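Local coordinates for protein glutathione S-transferase (Vibrio parahaemolyticus, PDB 7MIQ) that probably catalyses the conjugation of glutathione to electrophilic compounds, as a Gtt2-class glutathione transferase, at residues S47-V52 with I63-A68; E140-L145 with I169-A174; E151-A156 with I189-E194. All coordinates share one frame; numbering follows the deposited sequence.

Contact 1. Residues S47-V52 with I63-A68; sequences SVNGKV and ICESVA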
loop_
_atom_site.group_PDB
_atom_site.type_symbol
_atom_site.label_atom_id
_atom_site.label_comp_id
_atom_site.label_asym_id
_atom_site.label_seq_id
_atom_site.Cartn_x
_atom_site.Cartn_y
_atom_site.Cartn_z
ATOM N N SER A 47 17.222 -6.322 4.268
ATOM C CA SER A 47 15.910 -5.691 4.200
ATOM C C SER A 47 15.791 -4.938 2.880
ATOM O O SER A 47 16.513 -3.962 2.649
ATOM C CB SER A 47 15.707 -4.741 5.382
ATOM O OG SER A 47 14.425 -4.133 5.346
ATOM N N VAL A 48 14.874 -5.385 2.021
ATOM C CA VAL A 48 14.727 -4.772 0.702
ATOM C C VAL A 48 14.434 -3.284 0.831
ATOM O O VAL A 48 14.953 -2.470 0.057
ATOM C CB VAL A 48 13.635 -5.497 -0.107
ATOM C CG1 VAL A 48 13.218 -4.658 -1.307
ATOM C CG2 VAL A 48 14.137 -6.864 -0.536
ATOM N N ASN A 49 13.598 -2.902 1.794
ATOM C CA ASN A 49 13.296 -1.492 2.005
ATOM C C ASN A 49 14.272 -0.822 2.964
ATOM O O ASN A 49 14.168 0.390 3.189
ATOM C CB ASN A 49 11.846 -1.322 2.494
ATOM C CG ASN A 49 11.633 -1.781 3.932
ATOM O OD1 ASN A 49 12.473 -2.457 4.525
ATOM N ND2 ASN A 49 10.487 -1.414 4.494
ATOM N N GLY A 50 15.219 -1.578 3.520
ATOM C CA GLY A 50 16.243 -1.021 4.381
ATOM C C GLY A 50 15.777 -0.620 5.759
ATOM O O GLY A 50 16.423 0.214 6.400
ATOM N N LYS A 51 14.677 -1.194 6.245
ATOM C CA LYS A 51 14.085 -0.757 7.498
ATOM C C LYS A 51 13.655 -1.954 8.335
ATOM O O LYS A 51 13.540 -3.079 7.843
ATOM C CB LYS A 51 12.883 0.171 7.257
ATOM C CG LYS A 51 13.252 1.530 6.679
ATOM C CD LYS A 51 12.021 2.387 6.440
ATOM C CE LYS A 51 12.392 3.732 5.834
ATOM N NZ LYS A 51 13.116 3.581 4.542
ATOM N N VAL A 52 13.434 -1.690 9.620
ATOM C CA VAL A 52 12.777 -2.628 10.528
ATOM C C VAL A 52 11.287 -2.318 10.484
ATOM O O VAL A 52 10.907 -1.173 10.192
ATOM C CB VAL A 52 13.333 -2.521 11.960
ATOM C CG1 VAL A 52 14.800 -2.903 11.996
ATOM C CG2 VAL A 52 13.124 -1.116 12.513
ATOM N N ILE A 63 11.778 -11.184 5.182
ATOM C CA ILE A 63 10.600 -10.466 4.711
ATOM C C ILE A 63 10.558 -9.130 5.440
ATOM O O ILE A 63 10.602 -9.097 6.673
ATOM C CB ILE A 63 9.306 -11.264 4.976
ATOM C CG1 ILE A 63 9.355 -12.623 4.271
ATOM C CG2 ILE A 63 8.077 -10.468 4.541
ATOM C CD1 ILE A 63 8.286 -13.600 4.740
ATOM N N CYS A 64 10.504 -8.035 4.684
ATOM C CA CYS A 64 10.324 -6.703 5.249
ATOM C C CYS A 64 8.942 -6.180 4.862
ATOM O O CYS A 64 8.182 -6.862 4.168
ATOM C CB CYS A 64 11.445 -5.762 4.796
ATOM S SG CYS A 64 11.412 -5.287 3.051
ATOM N N GLU A 65 8.634 -4.956 5.321
ATOM C CA GLU A 65 7.313 -4.319 5.245
ATOM C C GLU A 65 6.366 -4.922 6.276
ATOM O O GLU A 65 6.114 -6.130 6.258
ATOM C CB GLU A 65 6.692 -4.420 3.844
ATOM C CG GLU A 65 7.355 -3.549 2.797
ATOM C CD GLU A 65 7.201 -2.067 3.088
ATOM O OE1 GLU A 65 6.143 -1.665 3.618
ATOM O OE2 GLU A 65 8.142 -1.303 2.787
ATOM N N SER A 66 5.826 -4.083 7.168
ATOM C CA SER A 66 5.039 -4.591 8.290
ATOM C C SER A 66 3.847 -5.422 7.821
ATOM O O SER A 66 3.553 -6.475 8.401
ATOM C CB SER A 66 4.571 -3.431 9.170
ATOM O OG SER A 66 3.803 -2.506 8.424
ATOM N N VAL A 67 3.146 -4.970 6.778
ATOM C CA VAL A 67 1.963 -5.699 6.321
ATOM C C VAL A 67 2.350 -7.037 5.697
ATOM O O VAL A 67 1.637 -8.036 5.852
ATOM C CB VAL A 67 1.141 -4.835 5.347
ATOM C CG1 VAL A 67 -0.082 -5.608 4.855
ATOM C CG2 VAL A 67 0.709 -3.547 6.028
ATOM N N ALA A 68 3.479 -7.084 4.986
ATOM C CA ALA A 68 3.927 -8.347 4.404
ATOM C C ALA A 68 4.327 -9.343 5.486
ATOM O O ALA A 68 4.076 -10.550 5.356
ATOM C CB ALA A 68 5.090 -8.095 3.443
HETATM O O HOH W 1 10.177 -3.265 7.218
#

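Contact 2. Residues E140-L145 with I169-A174; sequences EFLPTL and IFIGFA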
loop_
_atom_site.group_PDB
_atom_site.type_symbol
_atom_site.label_atom_id
_atom_site.label_comp_id
_atom_site.label_asym_id
_atom_site.label_seq_id
_atom_site.Cartn_x
_atom_site.Cartn_y
_atom_site.Cartn_z
ATOM N N GLU A 140 -7.955 16.580 6.622
ATOM C CA GLU A 140 -9.000 16.404 5.619
ATOM C C GLU A 140 -9.511 14.969 5.573
ATOM O O GLU A 140 -10.666 14.737 5.197
ATOM C CB GLU A 140 -8.483 16.827 4.245
ATOM C CG GLU A 140 -8.251 18.325 4.112
ATOM C CD GLU A 140 -7.552 18.696 2.820
ATOM O OE1 GLU A 140 -7.138 17.777 2.081
ATOM O OE2 GLU A 140 -7.414 19.906 2.543
ATOM N N PHE A 141 -8.680 13.995 5.948
ATOM C CA PHE A 141 -9.131 12.608 5.919
ATOM C C PHE A 141 -9.969 12.246 7.141
ATOM O O PHE A 141 -10.817 11.351 7.056
ATOM C CB PHE A 141 -7.932 11.664 5.800
ATOM C CG PHE A 141 -8.298 10.206 5.898
ATOM C CD1 PHE A 141 -9.164 9.633 4.980
ATOM C CD2 PHE A 141 -7.772 9.411 6.902
ATOM C CE1 PHE A 141 -9.507 8.294 5.066
ATOM C CE2 PHE A 141 -8.107 8.068 6.992
ATOM C CZ PHE A 141 -8.977 7.510 6.074
ATOM N N LEU A 142 -9.761 12.923 8.270
ATOM C CA LEU A 142 -10.471 12.555 9.494
ATOM C C LEU A 142 -11.992 12.576 9.368
ATOM O O LEU A 142 -12.632 11.653 9.903
ATOM C CB LEU A 142 -10.021 13.458 10.649
ATOM C CG LEU A 142 -8.591 13.289 11.154
ATOM C CD1 LEU A 142 -8.268 14.380 12.164
ATOM C CD2 LEU A 142 -8.391 11.908 11.765
ATOM N N PRO A 143 -12.632 13.565 8.725
ATOM C CA PRO A 143 -14.092 13.466 8.547
ATOM C C PRO A 143 -14.515 12.230 7.777
ATOM O O PRO A 143 -15.536 11.614 8.111
ATOM C CB PRO A 143 -14.442 14.754 7.785
ATOM C CG PRO A 143 -13.354 15.698 8.114
ATOM C CD PRO A 143 -12.116 14.868 8.263
ATOM N N THR A 144 -13.752 11.848 6.748
ATOM C CA THR A 144 -14.073 10.641 5.992
ATOM C C THR A 144 -14.028 9.407 6.883
ATOM O O THR A 144 -14.892 8.526 6.785
ATOM C CB THR A 144 -13.106 10.487 4.817
ATOM O OG1 THR A 144 -13.173 11.650 3.986
ATOM C CG2 THR A 144 -13.452 9.257 3.993
ATOM N N LEU A 145 -13.026 9.325 7.761
ATOM C CA LEU A 145 -12.939 8.192 8.677
ATOM C C LEU A 145 -14.067 8.220 9.701
ATOM O O LEU A 145 -14.639 7.175 10.033
ATOM C CB LEU A 145 -11.582 8.190 9.378
ATOM C CG LEU A 145 -11.306 7.006 10.304
ATOM C CD1 LEU A 145 -11.441 5.692 9.549
ATOM C CD2 LEU A 145 -9.913 7.139 10.926
ATOM N N ILE A 169 -2.807 2.984 14.946
ATOM C CA ILE A 169 -1.500 3.634 14.867
ATOM C C ILE A 169 -1.630 5.020 14.243
ATOM O O ILE A 169 -0.998 5.982 14.700
ATOM C CB ILE A 169 -0.505 2.750 14.088
ATOM C CG1 ILE A 169 -0.248 1.437 14.834
ATOM C CG2 ILE A 169 0.808 3.495 13.843
ATOM C CD1 ILE A 169 0.382 1.621 16.198
ATOM N N PHE A 170 -2.454 5.145 13.198
ATOM C CA PHE A 170 -2.657 6.441 12.549
ATOM C C PHE A 170 -3.246 7.458 13.519
ATOM O O PHE A 170 -2.742 8.582 13.638
ATOM C CB PHE A 170 -3.554 6.272 11.314
ATOM C CG PHE A 170 -4.240 7.543 10.869
ATOM C CD1 PHE A 170 -3.510 8.676 10.544
ATOM C CD2 PHE A 170 -5.623 7.594 10.761
ATOM C CE1 PHE A 170 -4.148 9.842 10.134
ATOM C CE2 PHE A 170 -6.267 8.751 10.353
ATOM C CZ PHE A 170 -5.527 9.877 10.038
ATOM N N ILE A 171 -4.317 7.085 14.223
ATOM C CA ILE A 171 -4.927 8.019 15.166
ATOM C C ILE A 171 -3.977 8.310 16.325
ATOM O O ILE A 171 -3.936 9.440 16.831
ATOM C CB ILE A 171 -6.290 7.480 15.646
ATOM C CG1 ILE A 171 -7.308 7.483 14.496
ATOM C CG2 ILE A 171 -6.821 8.288 16.830
ATOM C CD1 ILE A 171 -7.471 8.835 13.803
ATOM N N GLY A 172 -3.185 7.320 16.748
ATOM C CA GLY A 172 -2.141 7.590 17.726
ATOM C C GLY A 172 -1.163 8.649 17.254
ATOM O O GLY A 172 -0.777 9.539 18.019
ATOM N N PHE A 173 -0.749 8.567 15.986
ATOM C CA PHE A 173 0.075 9.616 15.393
ATOM C C PHE A 173 -0.602 10.975 15.514
ATOM O O PHE A 173 0.002 11.948 15.982
ATOM C CB PHE A 173 0.347 9.303 13.919
ATOM C CG PHE A 173 1.726 8.779 13.638
ATOM C CD1 PHE A 173 2.830 9.604 13.747
ATOM C CD2 PHE A 173 1.911 7.469 13.224
ATOM C CE1 PHE A 173 4.098 9.126 13.476
ATOM C CE2 PHE A 173 3.179 6.984 12.952
ATOM C CZ PHE A 173 4.273 7.818 13.081
ATOM N N ALA A 174 -1.868 11.055 15.094
ATOM C CA ALA A 174 -2.557 12.341 15.029
ATOM C C ALA A 174 -2.691 12.978 16.408
ATOM O O ALA A 174 -2.444 14.179 16.570
ATOM C CB ALA A 174 -3.935 12.156 14.391
#

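Contact 3. Residues E151-A156 with I189-E194; sequences ESEYIA and IARWFE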
loop_
_atom_site.group_PDB
_atom_site.type_symbol
_atom_site.label_atom_id
_atom_site.label_comp_id
_atom_site.label_asym_id
_atom_site.label_seq_id
_atom_site.Cartn_x
_atom_site.Cartn_y
_atom_site.Cartn_z
ATOM N N GLU A 151 -21.152 4.400 10.320
ATOM C CA GLU A 151 -21.933 3.392 9.621
ATOM C C GLU A 151 -21.370 1.982 9.748
ATOM O O GLU A 151 -22.071 1.025 9.404
ATOM C CB GLU A 151 -22.053 3.744 8.129
ATOM C CG GLU A 151 -20.757 3.590 7.353
ATOM C CD GLU A 151 -20.915 3.866 5.872
ATOM O OE1 GLU A 151 -21.978 4.389 5.475
ATOM O OE2 GLU A 151 -19.976 3.556 5.105
ATOM N N SER A 152 -20.141 1.824 10.230
ATOM C CA SER A 152 -19.507 0.523 10.373
ATOM C C SER A 152 -18.851 0.449 11.743
ATOM O O SER A 152 -18.282 1.436 12.215
ATOM C CB SER A 152 -18.467 0.298 9.258
ATOM O OG SER A 152 -17.892 -0.997 9.319
ATOM N N GLU A 153 -18.941 -0.716 12.392
ATOM C CA GLU A 153 -18.338 -0.846 13.715
ATOM C C GLU A 153 -16.818 -0.775 13.639
ATOM O O GLU A 153 -16.169 -0.221 14.535
ATOM C CB GLU A 153 -18.785 -2.142 14.388
ATOM C CG GLU A 153 -18.349 -2.209 15.848
ATOM C CD GLU A 153 -18.915 -3.397 16.594
ATOM O OE1 GLU A 153 -19.663 -4.190 15.984
ATOM O OE2 GLU A 153 -18.603 -3.536 17.797
ATOM N N TYR A 154 -16.233 -1.326 12.583
ATOM C CA TYR A 154 -14.800 -1.250 12.348
ATOM C C TYR A 154 -14.561 -0.610 10.984
ATOM O O TYR A 154 -15.498 -0.334 10.233
ATOM C CB TYR A 154 -14.162 -2.639 12.467
ATOM C CG TYR A 154 -14.316 -3.210 13.866
ATOM C CD1 TYR A 154 -13.457 -2.827 14.887
ATOM C CD2 TYR A 154 -15.340 -4.101 14.173
ATOM C CE1 TYR A 154 -13.596 -3.329 16.170
ATOM C CE2 TYR A 154 -15.489 -4.609 15.457
ATOM C CZ TYR A 154 -14.612 -4.218 16.450
ATOM O OH TYR A 154 -14.745 -4.713 17.727
ATOM N N ILE A 155 -13.293 -0.341 10.665
ATOM C CA ILE A 155 -13.006 0.501 9.506
ATOM C C ILE A 155 -13.354 -0.219 8.207
ATOM O O ILE A 155 -14.108 0.300 7.375
ATOM C CB ILE A 155 -11.539 0.962 9.517
ATOM C CG1 ILE A 155 -11.270 1.845 10.741
ATOM C CG2 ILE A 155 -11.229 1.730 8.245
ATOM C CD1 ILE A 155 -9.827 2.312 10.852
ATOM N N ALA A 156 -12.805 -1.418 8.007
ATOM C CA ALA A 156 -12.925 -2.079 6.709
ATOM C C ALA A 156 -14.248 -2.821 6.564
ATOM O O ALA A 156 -14.841 -2.827 5.479
ATOM C CB ALA A 156 -11.759 -3.049 6.504
ATOM N N ILE A 189 -14.849 8.199 15.513
ATOM C CA ILE A 189 -13.467 7.766 15.705
ATOM C C ILE A 189 -13.205 7.502 17.182
ATOM O O ILE A 189 -12.570 6.508 17.549
ATOM C CB ILE A 189 -12.486 8.809 15.140
ATOM C CG1 ILE A 189 -12.751 9.053 13.654
ATOM C CG2 ILE A 189 -11.039 8.365 15.376
ATOM C CD1 ILE A 189 -11.834 10.103 13.031
ATOM N N ALA A 190 -13.705 8.381 18.051
ATOM C CA ALA A 190 -13.481 8.210 19.482
ATOM C C ALA A 190 -14.123 6.921 19.983
ATOM O O ALA A 190 -13.486 6.138 20.698
ATOM C CB ALA A 190 -14.017 9.424 20.242
ATOM N N ARG A 191 -15.385 6.684 19.609
ATOM C CA ARG A 191 -16.068 5.436 19.956
ATOM C C ARG A 191 -15.254 4.225 19.521
ATOM O O ARG A 191 -15.011 3.303 20.309
ATOM C CB ARG A 191 -17.454 5.406 19.300
ATOM C CG ARG A 191 -18.345 4.201 19.639
ATOM C CD ARG A 191 -18.060 2.947 18.790
ATOM N NE ARG A 191 -18.116 3.189 17.352
ATOM C CZ ARG A 191 -17.654 2.346 16.437
ATOM N NH1 ARG A 191 -17.086 1.200 16.776
ATOM N NH2 ARG A 191 -17.760 2.664 15.147
ATOM N N TRP A 192 -14.869 4.196 18.245
ATOM C CA TRP A 192 -14.096 3.077 17.716
ATOM C C TRP A 192 -12.754 2.955 18.426
ATOM O O TRP A 192 -12.334 1.850 18.789
ATOM C CB TRP A 192 -13.917 3.261 16.206
ATOM C CG TRP A 192 -12.772 2.502 15.586
ATOM C CD1 TRP A 192 -12.795 1.225 15.101
ATOM C CD2 TRP A 192 -11.444 2.992 15.362
ATOM N NE1 TRP A 192 -11.557 0.885 14.603
ATOM C CE2 TRP A 192 -10.712 1.955 14.751
ATOM C CE3 TRP A 192 -10.803 4.210 15.622
ATOM C CZ2 TRP A 192 -9.367 2.095 14.402
ATOM C CZ3 TRP A 192 -9.470 4.350 15.271
ATOM C CH2 TRP A 192 -8.767 3.298 14.666
ATOM N N PHE A 193 -12.076 4.082 18.653
ATOM C CA PHE A 193 -10.772 4.030 19.303
ATOM C C PHE A 193 -10.888 3.549 20.746
ATOM O O PHE A 193 -10.050 2.767 21.211
ATOM C CB PHE A 193 -10.097 5.398 19.247
ATOM C CG PHE A 193 -8.633 5.359 19.586
ATOM C CD1 PHE A 193 -8.209 5.431 20.903
ATOM C CD2 PHE A 193 -7.685 5.243 18.588
ATOM C CE1 PHE A 193 -6.861 5.391 21.215
ATOM C CE2 PHE A 193 -6.333 5.204 18.895
ATOM C CZ PHE A 193 -5.924 5.275 20.210
ATOM N N GLU A 194 -11.907 4.013 21.472
ATOM C CA GLU A 194 -12.139 3.496 22.819
ATOM C C GLU A 194 -12.321 1.983 22.789
ATOM O O GLU A 194 -11.811 1.268 23.657
ATOM C CB GLU A 194 -13.363 4.179 23.434
ATOM C CG GLU A 194 -13.781 3.640 24.800
ATOM C CD GLU A 194 -13.151 4.398 25.959
ATOM O OE1 GLU A 194 -12.423 5.385 25.709
ATOM O OE2 GLU A 194 -13.384 4.006 27.124
#

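Contact 1. Residues S47-V52 with I63-A68
Asn49 meets Cys64 and Glu65 with both its backbone and its side chain. Two hydrogen bonds carry the polar part. Asn49 ND2 donates to Glu65 OE2 at 2.9 Å. This bond is bent, 134° at the hydrogen, and ND2 comes from above the carboxylate plane. The amide and carboxylate planes are 69° apart. Glu65 reaches the amide because its chain folds at chi2 (-65°), which brings CD near ND2. The second bond is longer and ends on sulfur: Asn49 N donates to Cys64 SG at 3.5 Å.

The turn around Asn49 is held from within. Ser47 to Gly50 form a type I beta turn. Asn49 OD1 accepts from Lys51 N at 3.1 Å, an Asx turn, so both ends of the amide have partners.

This region belongs to the N-terminal thioredoxin-fold domain, which carries the glutathione site in this family. Val52 precedes a proline, as in the loop that holds the cis-proline in relatives. Glu65 is the N-cap of helix 66-76, and Glu65-Ser66 matches the acidic-serine pair that binds the glutamyl end of glutathione in many transferases, so a similar role is probable.

The apolar contact is Val48 CB against Cys64 SG, 3.9 Å apart. Separately, Ser47 OG packs on Cys64 CB at 3.4 Å. Val48 also packs on Trp97 of the second subunit.

One water bridges the segments. It accepts from Glu65 N at 3.0 Å and makes weak bonds to Asn49 ND2 and Lys51 O.

Contact 2. Residues E140-L145 with I169-A174
The ring of Phe170 touches Phe141, Leu142 and Leu145 on the facing helix. Phe170 CE2 lies 3.8 Å from Phe141 CD2. The two ring planes meet obliquely, 47° apart. Leu145 CD2 comes to the edge of the Phe170 ring, 4.0 Å from CE2. Leu142 CD2 approaches the same ring obliquely, 3.9 Å from CZ. Ile171 adds its CD1, which lies 3.8 Å from Leu142 CD2. The ends of Leu145 and Ile171 meet tip to tip, CD2 against CD1.

The axes of the two segments stay 12.6 Å apart at closest approach, so long side chains must span the gap. Phe170 does this with CG anti to the backbone N (chi1 159°). The segments run in largely opposite directions, at 136°.

Further out, helix 88-114 covers Phe141 through Val100 and Gln104. Val182 of helix 182-185 packs on Leu142. The contact thus ties helix 127-151 to helix 162-177 inside the all-helical C-terminal domain of the transferase fold.

Every touching group is buried carbon, so the pairing here rests on close packing and the exclusion of water, with no directional bond between the segments.

Contact 3. Residues E151-A156 with I189-E194
Arg191 lays its guanidinium edge-on to the backbone oxygen of Glu153. NH1 donates to Glu153 O at 2.8 Å, nearly straight at 167°, in the carbonyl plane on a lone pair. NH2 adds weak bonds to Glu153 O and Ser152 O. NH2 also donates to Leu149 O, and NH1 to Gln195 OE1. The chain bends at chi2 and chi3 (-83° and -54°), and one face of the guanidinium rests on Trp192 CB. The Glu153 side chain crosses Arg191 at about a right angle. Its OE2 bonds to Gln195 and stays 5.1 Å from Arg191 NH1, too far for a contact, though the charges may still attract weakly.

Helix 187-196 packs on the loop from helix 127-151 to helix 162-177 in the C-terminal domain. Asp164, in the first turn of the latter helix, accepts from Ile155 N and Trp192 NE1. The Ser-X-X-Asp sequence from Ser161 to Asp164 is consistent with the N-capping box known in this family.

The indole of Trp192 turns one face to Ile155, whose CG1 sits 3.7 Å above the plane, toward the rim. Ile155 CD1 approaches obliquely, 3.6 Å from Trp192 CZ2. Tyr154 takes the indole edge, its CD1 4.1 Å from Trp192 CD1.

How the contacts relate
Contact 1 comes first along the chain and lies in the thioredoxin-like N-terminal domain. Contacts 2 and 3 lie in the helical C-terminal domain, on the other side of the chain's centre. The centre of contact 1 is about 24 Å from that of contact 2 and 28 Å from that of contact 3, with no touch. Contacts 2 and 3 have centres about 12 Å apart and alternate along the chain: 140-145, 151-156, 169-174, 189-194. They meet directly, with Ile171 CG2 3.6 Å from Phe193 CD2, and pack against each other within the same helical bundle. The probable glutathione side and the helical core lie in different domains and do not touch, while contact 1 also faces the second subunit.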